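Local coordinates for protein DNA-(apurinic or apyrimidinic site) endonuclease 2 (Xenopus laevis, PDB 6WCD) that incises DNA beside abasic sites as a weak AP endonuclease in base excision repair, and resects DNA 3'-to-5' as a metal-dependent exonuclease, at residues G64-A69 with N140-R145; N7-R12 with E34-R39; I30-T35 with A69-S74. All coordinates share one frame; numbering follows the deposited sequence. Where two conformers were deposited one is given.

Interaction 1 of 3, residues G64-A69 with N140-R145; sequences GYSGVA and NVYCPR
N140 offers its side-chain amide to several groups where the strand 133-142 faces V68 and A69: ND2 donates to T70 OG1 and, weakly, to L32 O, it lies 3.0 Å from A69 O, and OD1 accepts from Q33 NE2. The setting is the interior of the DNase I-like α/β sandwich of this catalytic domain, where the strand ending at Y142 belongs to one sheet and the strand beginning at V68 to the other. The stretches from S66 to A69 and from N140 to Y142 run nearly antiparallel, 167° apart, but as layers: V68 CA is 6.8 Å from Y142 CA. With CG anti to the backbone N (chi1 172°), the N140 amide reaches across to the facing sheet, and V68 CB sits 4.0 Å from N140 ND2. An alanine in place of N140 would probably leave T70 OG1 without its donor and Q33 NE2 short of an acceptor, and would open a gap beside V68. The branches of V68 divide the rest of the work: CG2 approaches N140 O at 4.0 Å, while CG1 packs against Y142 CB at 3.7 Å, the two side chains crossing obliquely. Y142, probably an active-site residue as in related AP endonucleases, reaches beyond this contact to E34 and D183, and its side chain comes to about 4 Å, nearest atoms, from the magnesium ion. Beside the ring is S66, whose hydroxyl is hydrogen-bonded to E116 O. S66 OG lies in the plane of the Y142 ring, at its edge, 3.4 Å from Y142 CD2.

Interaction 2 of 3, residues N7-R12 with E34-R39; sequences NINGIR and ETKVTR. With MG (magnesium ion), chain B; BU1 (1,4-butanediol), chain F.
G10 and I11 run in step with E34 and T35, G10 N donating to E34 O (2.8 Å) and I11 N to T35 O (3.0 Å). The first donor sits on the C=O axis of E34, though its N-H is bent to 136°; the second stands above the T35 carbonyl plane. This pairing sets N9 and E34 side by side, pointing the same way, with amide and carboxylate planes 49° apart. N9 OD1 (2.1 Å) and E34 OE1 (2.0 Å) bind the magnesium ion together, and four waters complete six ligands in the catalytic metal site. One of those waters donates to N7 OD1, which also accepts from N9 N in an Asx turn; N7 ND2 goes to D183. The extended chain of K36 lies over G10, its CG 3.7 Å from G10 CA, and K36 NZ is bridged by a water to N9 O. At the far end I11 CD1 packs on T35 CB (3.8 Å), and V37 CG2 lies close by. These two loops follow strands 2-7 and 29-33 and lead toward helices 18-25 and 44-47; S46 of helix 44-47 touches both I11 and V37.

Interaction 3 of 3, residues I30-T35 with A69-S74; sequences ICLQET and ATFCKS. With MG (magnesium ion), chain B.
I30 and F71 exchange two backbone hydrogen bonds, I30 N to F71 O and F71 N to I30 O, both 2.8 Å long and the second almost straight at 177°. L32 and A69 form the next such pair, with L32 N to A69 O at 2.8 Å and A69 N to L32 O at 3.0 Å. Between them C31 and T70 make the antiparallel non-hydrogen-bonded pair, so the strands 29-33 and 68-72 are regular neighbours in one sheet of the DNase I-like sandwich, and the first leads straight to the magnesium ligand E34. Two faces result. On that of I30, L32, A69 and F71, the phenyl ring has CG anti to the carbonyl carbon (chi1 -72°), which brings CE1 to 3.9 Å from L32 CD1 while I30 O lies at the ring edge, in its plane. T35, just past the strand, adds CG2 at 3.9 Å from A69 CB. Helix 18-25 covers this side, L22 touching both I30 and F71, and F56 of the strand 53-57 packs on A69. The opposite face, with C31 and T70, looks toward the strand 133-142: C31 SG is 3.5 Å from T70 OG1, whose hydrogen-bond partner is N140 ND2, and V138 and N140 lie over C31. Q33 on this face also donates through NE2 to S5 OG. Chemically the faces differ: one buries hydrocarbon against a helix, whereas the other carries polar groups into the interface between the two sheets, where the T70 hydroxyl and the Q33 amide nitrogen are met by hydrogen-bonding partners.

From the N terminus, strand 2-7, helix 18-25 and strand 29-33 form a β-α-β unit, and interaction 2 closes it by joining the loops that leave its two parallel strands, at the metal end. Interaction 3 starts on strand 29-33, sharing E34 and T35 just beyond it with interaction 2, and closes the longer excursion through helix 44-47 and strand 53-57, adding strand 68-72 to the same sheet. Interaction 1 begins in the loop leading into that strand and crosses interaction 3: 64-69 comes after 30-35, and 140-145 lies beyond 69-74. It closes the long excursion to the end of strand 133-142, tying the two sheets together. Interactions 1 and 2 follow in series, yet touch through S66 with K36 and Y142 with E34.

Interaction 1 of 3, residues G64-A69 with N140-R145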
ATOM      1  N   GLY A  64     -11.541 -14.881   2.219  1.00 16.28           N
ATOM      2  CA  GLY A  64     -11.334 -14.444   0.846  1.00 19.03           C
ATOM      3  C   GLY A  64     -11.561 -12.990   0.593  1.00 17.34           C
ATOM      4  O   GLY A  64     -11.864 -12.606  -0.540  1.00 21.79           O
ATOM      5  N   TYR A  65     -11.432 -12.171   1.616  1.00 17.38           N
ATOM      6  CA  TYR A  65     -11.784 -10.764   1.583  1.00 15.20           C
ATOM      7  C   TYR A  65     -10.588  -9.886   1.886  1.00 13.09           C
ATOM      8  O   TYR A  65      -9.812 -10.199   2.787  1.00 13.60           O
ATOM      9  CB  TYR A  65     -12.898 -10.544   2.607  1.00 15.49           C
ATOM     10  CG  TYR A  65     -13.319  -9.129   2.837  1.00 15.56           C
ATOM     11  CD1 TYR A  65     -13.004  -8.489   4.013  1.00 16.87           C
ATOM     12  CD2 TYR A  65     -14.121  -8.461   1.927  1.00 17.42           C
ATOM     13  CE1 TYR A  65     -13.414  -7.175   4.262  1.00 18.33           C
ATOM     14  CE2 TYR A  65     -14.524  -7.131   2.181  1.00 20.01           C
ATOM     15  CZ  TYR A  65     -14.157  -6.507   3.353  1.00 18.78           C
ATOM     16  OH  TYR A  65     -14.626  -5.205   3.601  1.00 22.73           O
ATOM     17  N   SER A  66     -10.480  -8.786   1.144  1.00 12.65           N
ATOM     18  CA  SER A  66      -9.492  -7.723   1.437  1.00 12.28           C
ATOM     19  C   SER A  66      -8.097  -8.342   1.442  1.00 12.01           C
ATOM     20  O   SER A  66      -7.823  -9.237   0.625  1.00 13.44           O
ATOM     21  CB  SER A  66      -9.920  -7.058   2.737  1.00 12.65           C
ATOM     22  OG  SER A  66      -9.091  -5.972   2.991  1.00 13.51           O
ATOM     23  N   GLY A  67      -7.228  -7.897   2.313  1.00 11.24           N
ATOM     24  CA  GLY A  67      -5.885  -8.403   2.405  1.00 12.11           C
ATOM     25  C   GLY A  67      -4.856  -7.586   1.683  1.00 10.07           C
ATOM     26  O   GLY A  67      -5.072  -7.096   0.566  1.00 10.84           O
ATOM     27  N   VAL A  68      -3.692  -7.434   2.298  1.00 10.32           N
ATOM     28  CA  VAL A  68      -2.556  -6.745   1.689  1.00  9.21           C
ATOM     29  C   VAL A  68      -1.311  -7.576   1.948  1.00 10.09           C
ATOM     30  O   VAL A  68      -1.232  -8.369   2.895  1.00 11.26           O
ATOM     31  CB  VAL A  68      -2.330  -5.327   2.226  1.00 10.85           C
ATOM     32  CG1 VAL A  68      -3.500  -4.416   1.838  1.00 11.62           C
ATOM     33  CG2 VAL A  68      -2.086  -5.309   3.708  1.00 13.79           C
ATOM     34  N   ALA A  69      -0.323  -7.437   1.041  1.00  9.25           N
ATOM     35  CA  ALA A  69       0.915  -8.196   1.149  1.00  9.00           C
ATOM     36  C   ALA A  69       2.032  -7.352   0.590  1.00  8.44           C
ATOM     37  O   ALA A  69       1.901  -6.712  -0.440  1.00 10.53           O
ATOM     38  CB  ALA A  69       0.864  -9.518   0.393  1.00 11.73           C
ATOM     39  N   ASN A 140       1.673  -0.088   3.326  1.00 10.63           N
ATOM     40  CA  ASN A 140       0.935  -0.663   2.195  1.00  9.54           C
ATOM     41  C   ASN A 140      -0.530  -0.753   2.625  1.00 10.45           C
ATOM     42  O   ASN A 140      -0.850  -1.501   3.559  1.00 11.16           O
ATOM     43  CB  ASN A 140       1.528  -2.035   1.883  1.00 10.39           C
ATOM     44  CG  ASN A 140       0.753  -2.827   0.871  1.00 11.35           C
ATOM     45  OD1 ASN A 140      -0.180  -2.304   0.275  1.00 13.39           O
ATOM     46  ND2 ASN A 140       1.122  -4.087   0.685  1.00 12.13           N
ATOM     47  N   VAL A 141      -1.424   0.015   1.980  1.00 10.73           N
ATOM     48  CA  VAL A 141      -2.824   0.148   2.440  1.00 10.82           C
ATOM     49  C   VAL A 141      -3.832  -0.155   1.361  1.00 10.51           C
ATOM     50  O   VAL A 141      -3.638   0.152   0.170  1.00 10.55           O
ATOM     51  CB  VAL A 141      -3.124   1.534   3.032  1.00 13.60           C
ATOM     52  CG1 VAL A 141      -2.289   1.795   4.233  1.00 18.17           C
ATOM     53  CG2 VAL A 141      -2.873   2.671   2.023  1.00 14.56           C
ATOM     54  N   TYR A 142      -4.951  -0.782   1.763  1.00 11.17           N
ATOM     55  CA  TYR A 142      -6.138  -0.995   0.945  1.00 10.73           C
ATOM     56  C   TYR A 142      -7.277  -0.300   1.661  1.00 11.18           C
ATOM     57  O   TYR A 142      -7.866  -0.873   2.566  1.00 11.93           O
ATOM     58  CB  TYR A 142      -6.410  -2.491   0.730  1.00 11.57           C
ATOM     59  CG  TYR A 142      -7.656  -2.845  -0.059  1.00 12.79           C
ATOM     60  CD1 TYR A 142      -8.005  -2.158  -1.202  1.00 13.33           C
ATOM     61  CD2 TYR A 142      -8.504  -3.853   0.353  1.00 13.24           C
ATOM     62  CE1 TYR A 142      -9.170  -2.460  -1.920  1.00 15.69           C
ATOM     63  CE2 TYR A 142      -9.645  -4.168  -0.346  1.00 15.65           C
ATOM     64  CZ  TYR A 142      -9.980  -3.478  -1.486  1.00 15.34           C
ATOM     65  OH  TYR A 142     -11.140  -3.793  -2.177  1.00 19.17           O
ATOM     66  N   CYS A 143      -7.581   0.925   1.277  1.00 12.33           N
ATOM     67  CA  CYS A 143      -8.537   1.730   2.034  1.00 12.08           C
ATOM     68  C   CYS A 143      -9.956   1.213   1.770  1.00 14.32           C
ATOM     69  O   CYS A 143     -10.249   0.625   0.720  1.00 15.16           O
ATOM     70  CB  CYS A 143      -8.363   3.182   1.649  1.00 15.28           C
ATOM     71  SG  CYS A 143      -6.756   3.872   2.235  1.00 17.63           S
ATOM     72  N   PRO A 144     -10.850   1.379   2.737  1.00 14.49           N
ATOM     73  CA  PRO A 144     -12.215   0.909   2.591  1.00 12.23           C
ATOM     74  C   PRO A 144     -13.029   1.753   1.633  1.00 14.53           C
ATOM     75  O   PRO A 144     -12.593   2.800   1.123  1.00 19.42           O
ATOM     76  CB  PRO A 144     -12.796   1.057   4.007  1.00 16.13           C
ATOM     77  CG  PRO A 144     -11.665   1.452   4.888  1.00 15.62           C
ATOM     78  CD  PRO A 144     -10.578   1.925   4.087  1.00 14.51           C
ATOM     79  N   ARG A 145     -14.212   1.247   1.400  1.00 16.49           N
ATOM     80  CA  ARG A 145     -15.098   1.938   0.547  1.00 18.76           C
ATOM     81  C   ARG A 145     -16.398   2.195   1.295  1.00 17.73           C
ATOM     82  O   ARG A 145     -16.845   1.400   2.104  1.00 20.79           O
ATOM     83  CB  ARG A 145     -15.399   1.108  -0.699  1.00 26.62           C
TER

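Interaction 2 of 3, residues N7-R12 with E34-R39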
ATOM      1  N   ASN A   7      -3.236  -3.006  -6.831  1.00 10.17           N
ATOM      2  CA  ASN A   7      -4.461  -3.637  -6.348  1.00  9.71           C
ATOM      3  C   ASN A   7      -4.749  -4.735  -7.353  1.00 10.61           C
ATOM      4  O   ASN A   7      -5.118  -4.482  -8.513  1.00 11.76           O
ATOM      5  CB  ASN A   7      -5.609  -2.663  -6.249  1.00 10.34           C
ATOM      6  CG  ASN A   7      -6.889  -3.355  -5.825  1.00 13.02           C
ATOM      7  OD1 ASN A   7      -7.152  -4.487  -6.188  1.00 12.44           O
ATOM      8  ND2 ASN A   7      -7.707  -2.658  -5.065  1.00 16.16           N
ATOM      9  N   ILE A   8      -4.479  -5.975  -6.936  1.00 10.92           N
ATOM     10  CA  ILE A   8      -4.449  -7.123  -7.824  1.00  9.77           C
ATOM     11  C   ILE A   8      -5.792  -7.819  -7.932  1.00 10.10           C
ATOM     12  O   ILE A   8      -5.957  -8.729  -8.754  1.00 12.12           O
ATOM     13  CB  ILE A   8      -3.316  -8.071  -7.345  1.00 10.78           C
ATOM     14  CG1 ILE A   8      -2.956  -9.092  -8.391  1.00 13.28           C
ATOM     15  CG2 ILE A   8      -3.695  -8.763  -6.032  1.00 12.51           C
ATOM     16  CD1 ILE A   8      -1.648  -9.906  -8.037  1.00 13.52           C
ATOM     17  N   ASN A   9      -6.793  -7.365  -7.168  1.00 11.42           N
ATOM     18  CA  ASN A   9      -8.156  -7.894  -7.263  1.00 10.99           C
ATOM     19  C   ASN A   9      -8.191  -9.408  -7.106  1.00 11.65           C
ATOM     20  O   ASN A   9      -8.953 -10.106  -7.785  1.00 15.18           O
ATOM     21  CB  ASN A   9      -8.860  -7.470  -8.573  1.00 12.17           C
ATOM     22  CG  ASN A   9     -10.376  -7.593  -8.471  1.00 14.20           C
ATOM     23  OD1 ASN A   9     -10.984  -7.228  -7.462  1.00 15.33           O
ATOM     24  ND2 ASN A   9     -10.992  -8.128  -9.497  1.00 18.95           N
ATOM     25  N   GLY A  10      -7.372  -9.884  -6.169  1.00 11.79           N
ATOM     26  CA  GLY A  10      -7.287 -11.305  -5.898  1.00 13.33           C
ATOM     27  C   GLY A  10      -6.018 -11.904  -6.540  1.00 12.52           C
ATOM     28  O   GLY A  10      -5.918 -11.974  -7.770  1.00 13.92           O
ATOM     29  N   ILE A  11      -5.073 -12.374  -5.732  1.00 12.31           N
ATOM     30  CA  ILE A  11      -3.872 -13.010  -6.280  1.00 11.28           C
ATOM     31  C   ILE A  11      -4.221 -14.179  -7.176  1.00 12.98           C
ATOM     32  O   ILE A  11      -3.728 -14.306  -8.300  1.00 14.84           O
ATOM     33  CB  ILE A  11      -2.928 -13.447  -5.163  1.00 12.44           C
ATOM     34  CG1 ILE A  11      -2.292 -12.234  -4.496  1.00 12.91           C
ATOM     35  CG2 ILE A  11      -1.825 -14.368  -5.689  1.00 15.18           C
ATOM     36  CD1 ILE A  11      -1.465 -12.574  -3.248  1.00 13.51           C
ATOM     37  N   ARG A  12      -5.062 -15.082  -6.698  1.00 14.00           N
ATOM     38  CA  ARG A  12      -5.461 -16.254  -7.477  1.00 15.22           C
ATOM     39  C   ARG A  12      -6.204 -15.868  -8.756  1.00 18.24           C
ATOM     40  O   ARG A  12      -6.051 -16.534  -9.787  1.00 17.88           O
ATOM     41  CB  ARG A  12      -6.316 -17.178  -6.623  1.00 20.01           C
ATOM     42  CG  ARG A  12      -5.539 -17.945  -5.528  1.00 18.24           C
ATOM     43  CD  ARG A  12      -4.685 -18.959  -6.166  1.00 19.46           C
ATOM     44  NE  ARG A  12      -4.035 -19.864  -5.215  1.00 17.05           N
ATOM     45  CZ  ARG A  12      -3.493 -20.999  -5.600  1.00 18.12           C
ATOM     46  NH1 ARG A  12      -3.512 -21.361  -6.884  1.00 17.84           N
ATOM     47  NH2 ARG A  12      -2.991 -21.848  -4.690  1.00 20.21           N
ATOM     48  N   GLU A  34      -5.712  -6.025  -1.878  1.00  9.60           N
ATOM     49  CA  GLU A  34      -6.830  -6.939  -2.107  1.00 10.15           C
ATOM     50  C   GLU A  34      -6.270  -8.268  -2.629  1.00 10.84           C
ATOM     51  O   GLU A  34      -6.601  -8.760  -3.713  1.00 12.44           O
ATOM     52  CB  GLU A  34      -7.913  -6.344  -3.037  1.00 11.82           C
ATOM     53  CG  GLU A  34      -9.205  -7.095  -2.814  1.00 13.01           C
ATOM     54  CD  GLU A  34     -10.313  -6.747  -3.746  1.00 14.55           C
ATOM     55  OE1 GLU A  34     -10.070  -6.200  -4.843  1.00 14.64           O
ATOM     56  OE2 GLU A  34     -11.492  -7.072  -3.351  1.00 17.18           O
ATOM     57  N   THR A  35      -5.449  -8.887  -1.783  1.00 10.52           N
ATOM     58  CA  THR A  35      -4.912 -10.213  -2.085  1.00 10.05           C
ATOM     59  C   THR A  35      -6.013 -11.262  -2.137  1.00 10.34           C
ATOM     60  O   THR A  35      -5.879 -12.255  -2.869  1.00 12.08           O
ATOM     61  CB  THR A  35      -3.914 -10.661  -1.039  1.00 11.80           C
ATOM     62  OG1 THR A  35      -4.642 -10.756   0.183  1.00 13.02           O
ATOM     63  CG2 THR A  35      -2.771  -9.677  -0.907  1.00 13.12           C
ATOM     64  N   LYS A  36      -7.112 -11.071  -1.386  1.00 10.24           N
ATOM     65  CA  LYS A  36      -8.175 -12.053  -1.165  1.00 12.06           C
ATOM     66  C   LYS A  36      -7.642 -13.325  -0.545  1.00 11.78           C
ATOM     67  O   LYS A  36      -8.290 -14.354  -0.590  1.00 14.21           O
ATOM     68  CB  LYS A  36      -9.008 -12.317  -2.429  1.00 14.25           C
ATOM     69  CG  LYS A  36      -9.642 -11.038  -2.993  1.00 14.26           C
ATOM     70  CD  LYS A  36     -10.640 -11.278  -4.117  1.00 16.46           C
ATOM     71  CE  LYS A  36     -11.132  -9.956  -4.642  1.00 21.27           C
ATOM     72  NZ  LYS A  36     -12.305 -10.208  -5.536  1.00 29.76           N
ATOM     73  N   VAL A  37      -6.508 -13.232   0.124  1.00 11.53           N
ATOM     74  CA  VAL A  37      -5.956 -14.342   0.885  1.00 12.27           C
ATOM     75  C   VAL A  37      -6.276 -14.163   2.362  1.00 14.03           C
ATOM     76  O   VAL A  37      -5.870 -13.166   2.970  1.00 14.06           O
ATOM     77  CB  VAL A  37      -4.433 -14.462   0.687  1.00 12.52           C
ATOM     78  CG1 VAL A  37      -3.881 -15.638   1.505  1.00 15.68           C
ATOM     79  CG2 VAL A  37      -4.082 -14.644  -0.799  1.00 14.64           C
ATOM     80  N   THR A  38      -6.957 -15.130   2.948  1.00 13.59           N
ATOM     81  CA  THR A  38      -7.144 -15.212   4.375  1.00 12.85           C
ATOM     82  C   THR A  38      -6.494 -16.481   4.887  1.00 15.34           C
ATOM     83  O   THR A  38      -6.238 -17.434   4.121  1.00 15.53           O
ATOM     84  CB  THR A  38      -8.650 -15.134   4.729  1.00 14.77           C
ATOM     85  OG1 THR A  38      -9.414 -16.004   3.895  1.00 15.15           O
ATOM     86  CG2 THR A  38      -9.156 -13.742   4.521  1.00 17.92           C
ATOM     87  N   ARG A  39      -6.254 -16.546   6.212  1.00 14.30           N
ATOM     88  CA  ARG A  39      -5.408 -17.629   6.707  1.00 17.40           C
ATOM     89  C   ARG A  39      -6.099 -18.977   6.615  1.00 17.21           C
ATOM     90  O   ARG A  39      -5.416 -20.019   6.518  1.00 21.38           O
ATOM     91  CB  ARG A  39      -4.989 -17.391   8.150  1.00 22.79           C
ATOM     92  CG  ARG A  39      -3.660 -16.644   8.196  1.00 31.83           C
ATOM     93  CD  ARG A  39      -3.107 -16.595   9.593  1.00 38.32           C
ATOM     94  NE  ARG A  39      -2.423 -17.805  10.038  1.00 30.54           N
ATOM     95  CZ  ARG A  39      -1.960 -17.929  11.278  1.00 35.03           C
ATOM     96  NH1 ARG A  39      -2.156 -16.926  12.125  1.00 41.19           N
ATOM     97  NH2 ARG A  39      -1.310 -18.998  11.667  1.00 34.35           N
TER
HETATM   98 MG    MG B 401     -11.310  -5.516  -6.297  1.00 14.93          MG
HETATM   99  C1  BU1 F 405     -10.148 -17.724  -6.529  1.00 53.30           C
HETATM  100  C2  BU1 F 405      -9.817 -17.321  -7.981  1.00 45.68           C
HETATM  101  C3  BU1 F 405     -10.886 -16.352  -8.492  1.00 65.72           C
HETATM  102  C4  BU1 F 405     -11.081 -16.474 -10.007  1.00 69.01           C
HETATM  103  O5  BU1 F 405      -9.133 -18.494  -5.902  1.00 31.80           O
HETATM  104  O6  BU1 F 405     -11.674 -15.299 -10.520  1.00 66.51           O
HETATM  105  O   HOH W   1      -9.738  -4.541  -7.248  1.00 14.35           O
HETATM  106  O   HOH W   2     -11.235 -11.469  -7.831  1.00 22.16           O
HETATM  107  O   HOH W   3     -14.008  -8.573  -6.787  1.00 44.75           O
HETATM  108  O   HOH W   4      -6.287 -14.865  -3.924  1.00 13.33           O
HETATM  109  O   HOH W   5     -12.955  -6.498  -5.364  1.00 18.78           O
HETATM  110  O   HOH W   6     -12.594  -4.730  -7.720  1.00 18.33           O
HETATM  111  O   HOH W   7     -11.603  -3.841  -5.103  1.00 20.33           O

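Interaction 3 of 3, residues I30-T35 with A69-S74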
ATOM      1  N   ILE A  30       7.421  -5.183  -3.688  1.00 10.72           N
ATOM      2  CA  ILE A  30       6.157  -5.222  -4.418  1.00  9.97           C
ATOM      3  C   ILE A  30       5.041  -5.298  -3.399  1.00  9.59           C
ATOM      4  O   ILE A  30       4.951  -6.272  -2.629  1.00 11.25           O
ATOM      5  CB  ILE A  30       6.090  -6.394  -5.417  1.00 11.64           C
ATOM      6  CG1 ILE A  30       7.206  -6.230  -6.434  1.00 13.06           C
ATOM      7  CG2 ILE A  30       4.688  -6.483  -6.052  1.00 11.47           C
ATOM      8  CD1 ILE A  30       7.509  -7.458  -7.180  1.00 14.05           C
ATOM      9  N   CYS A  31       4.158  -4.315  -3.434  1.00  9.99           N
ATOM     10  CA  CYS A  31       3.062  -4.173  -2.504  1.00  9.16           C
ATOM     11  C   CYS A  31       1.757  -4.454  -3.239  1.00 10.29           C
ATOM     12  O   CYS A  31       1.398  -3.732  -4.188  1.00 11.93           O
ATOM     13  CB  CYS A  31       3.052  -2.787  -1.897  1.00  9.80           C
ATOM     14  SG  CYS A  31       4.519  -2.449  -0.880  1.00 13.04           S
ATOM     15  N   LEU A  32       1.070  -5.472  -2.808  1.00  9.19           N
ATOM     16  CA  LEU A  32      -0.213  -5.883  -3.380  1.00  8.96           C
ATOM     17  C   LEU A  32      -1.333  -5.542  -2.433  1.00 10.98           C
ATOM     18  O   LEU A  32      -1.230  -5.747  -1.209  1.00 11.27           O
ATOM     19  CB  LEU A  32      -0.248  -7.372  -3.661  1.00 10.36           C
ATOM     20  CG  LEU A  32       0.868  -7.887  -4.578  1.00 10.41           C
ATOM     21  CD1 LEU A  32       0.725  -9.379  -4.830  1.00 13.82           C
ATOM     22  CD2 LEU A  32       0.945  -7.149  -5.870  1.00 11.17           C
ATOM     23  N   GLN A  33      -2.425  -5.047  -3.007  1.00  9.37           N
ATOM     24  CA  GLN A  33      -3.661  -4.851  -2.257  1.00 10.43           C
ATOM     25  C   GLN A  33      -4.789  -5.726  -2.789  1.00  9.62           C
ATOM     26  O   GLN A  33      -4.839  -6.102  -3.950  1.00 10.89           O
ATOM     27  CB  GLN A  33      -4.101  -3.381  -2.278  1.00 11.26           C
ATOM     28  CG  GLN A  33      -3.016  -2.456  -1.782  1.00 11.52           C
ATOM     29  CD  GLN A  33      -2.091  -2.009  -2.868  1.00 12.61           C
ATOM     30  OE1 GLN A  33      -2.506  -1.774  -4.001  1.00 13.98           O
ATOM     31  NE2 GLN A  33      -0.843  -1.842  -2.518  1.00 11.69           N
ATOM     32  N   GLU A  34      -5.712  -6.025  -1.878  1.00  9.60           N
ATOM     33  CA  GLU A  34      -6.830  -6.939  -2.107  1.00 10.15           C
ATOM     34  C   GLU A  34      -6.270  -8.268  -2.629  1.00 10.84           C
ATOM     35  O   GLU A  34      -6.601  -8.760  -3.713  1.00 12.44           O
ATOM     36  CB  GLU A  34      -7.913  -6.344  -3.037  1.00 11.82           C
ATOM     37  CG  GLU A  34      -9.205  -7.095  -2.814  1.00 13.01           C
ATOM     38  CD  GLU A  34     -10.313  -6.747  -3.746  1.00 14.55           C
ATOM     39  OE1 GLU A  34     -10.070  -6.200  -4.843  1.00 14.64           O
ATOM     40  OE2 GLU A  34     -11.492  -7.072  -3.351  1.00 17.18           O
ATOM     41  N   THR A  35      -5.449  -8.887  -1.783  1.00 10.52           N
ATOM     42  CA  THR A  35      -4.912 -10.213  -2.085  1.00 10.05           C
ATOM     43  C   THR A  35      -6.013 -11.262  -2.137  1.00 10.34           C
ATOM     44  O   THR A  35      -5.879 -12.255  -2.869  1.00 12.08           O
ATOM     45  CB  THR A  35      -3.914 -10.661  -1.039  1.00 11.80           C
ATOM     46  OG1 THR A  35      -4.642 -10.756   0.183  1.00 13.02           O
ATOM     47  CG2 THR A  35      -2.771  -9.677  -0.907  1.00 13.12           C
ATOM     48  N   ALA A  69      -0.323  -7.437   1.041  1.00  9.25           N
ATOM     49  CA  ALA A  69       0.915  -8.196   1.149  1.00  9.00           C
ATOM     50  C   ALA A  69       2.032  -7.352   0.590  1.00  8.44           C
ATOM     51  O   ALA A  69       1.901  -6.712  -0.440  1.00 10.53           O
ATOM     52  CB  ALA A  69       0.864  -9.518   0.393  1.00 11.73           C
ATOM     53  N   THR A  70       3.197  -7.409   1.250  1.00  9.49           N
ATOM     54  CA  THR A  70       4.430  -6.820   0.751  1.00 10.17           C
ATOM     55  C   THR A  70       5.448  -7.910   0.539  1.00 10.64           C
ATOM     56  O   THR A  70       5.736  -8.697   1.464  1.00 11.57           O
ATOM     57  CB  THR A  70       4.936  -5.767   1.728  1.00 10.81           C
ATOM     58  OG1 THR A  70       3.981  -4.716   1.763  1.00 10.86           O
ATOM     59  CG2 THR A  70       6.280  -5.209   1.319  1.00 11.10           C
ATOM     60  N   PHE A  71       5.941  -7.994  -0.689  1.00 10.31           N
ATOM     61  CA  PHE A  71       6.939  -8.958  -1.112  1.00 11.51           C
ATOM     62  C   PHE A  71       8.263  -8.231  -1.285  1.00 12.98           C
ATOM     63  O   PHE A  71       8.341  -7.248  -2.008  1.00 12.26           O
ATOM     64  CB  PHE A  71       6.544  -9.627  -2.432  1.00 11.05           C
ATOM     65  CG  PHE A  71       5.431 -10.593  -2.323  1.00 11.14           C
ATOM     66  CD1 PHE A  71       4.120 -10.171  -2.374  1.00 14.20           C
ATOM     67  CD2 PHE A  71       5.715 -11.918  -2.197  1.00 14.48           C
ATOM     68  CE1 PHE A  71       3.047 -11.174  -2.254  1.00 15.58           C
ATOM     69  CE2 PHE A  71       4.725 -12.865  -2.082  1.00 17.08           C
ATOM     70  CZ  PHE A  71       3.419 -12.476  -2.117  1.00 14.22           C
ATOM     71  N   CYS A  72       9.298  -8.757  -0.658  1.00 11.70           N
ATOM     72  CA  CYS A  72      10.629  -8.171  -0.697  1.00 11.50           C
ATOM     73  C   CYS A  72      11.636  -9.137  -1.313  1.00 13.45           C
ATOM     74  O   CYS A  72      11.648 -10.314  -0.986  1.00 13.60           O
ATOM     75  CB  CYS A  72      11.083  -7.827   0.728  1.00 12.83           C
ATOM     76  SG  CYS A  72      10.020  -6.700   1.557  1.00 16.33           S
ATOM     77  N   LYS A  73      12.512  -8.644  -2.208  1.00 13.74           N
ATOM     78  CA  LYS A  73      13.654  -9.424  -2.603  1.00 13.76           C
ATOM     79  C   LYS A  73      14.665  -9.517  -1.452  1.00 18.21           C
ATOM     80  O   LYS A  73      14.561  -8.817  -0.450  1.00 17.33           O
ATOM     81  CB  LYS A  73      14.293  -8.820  -3.854  1.00 17.64           C
ATOM     82  CG  LYS A  73      13.410  -8.911  -5.080  1.00 16.39           C
ATOM     83  CD  LYS A  73      14.118  -8.535  -6.374  1.00 23.58           C
ATOM     84  CE  LYS A  73      13.252  -8.915  -7.574  1.00 22.01           C
ATOM     85  NZ  LYS A  73      13.778  -8.306  -8.846  1.00 34.74           N
ATOM     86  N   SER A  74      15.637 -10.412  -1.595  1.00 18.19           N
ATOM     87  CA  SER A  74      16.688 -10.555  -0.578  0.51 20.14           C
ATOM     88  C   SER A  74      17.386  -9.243  -0.299  1.00 20.57           C
ATOM     89  O   SER A  74      17.814  -9.001   0.840  1.00 25.99           O
ATOM     90  CB  SER A  74      17.708 -11.625  -1.025  0.51 19.58           C
ATOM     91  OG  SER A  74      18.388 -11.241  -2.203  0.51 26.25           O
TER
HETATM   92 MG    MG B 401     -11.310  -5.516  -6.297  1.00 14.93          MG
HETATM   93  O   HOH W   5     -12.955  -6.498  -5.364  1.00 18.78           O
HETATM   94  O   HOH W   1      -9.738  -4.541  -7.248  1.00 14.35           O
HETATM   95  O   HOH W   6     -12.594  -4.730  -7.720  1.00 18.33           O
HETATM   96  O   HOH W   7     -11.603  -3.841  -5.103  1.00 20.33           O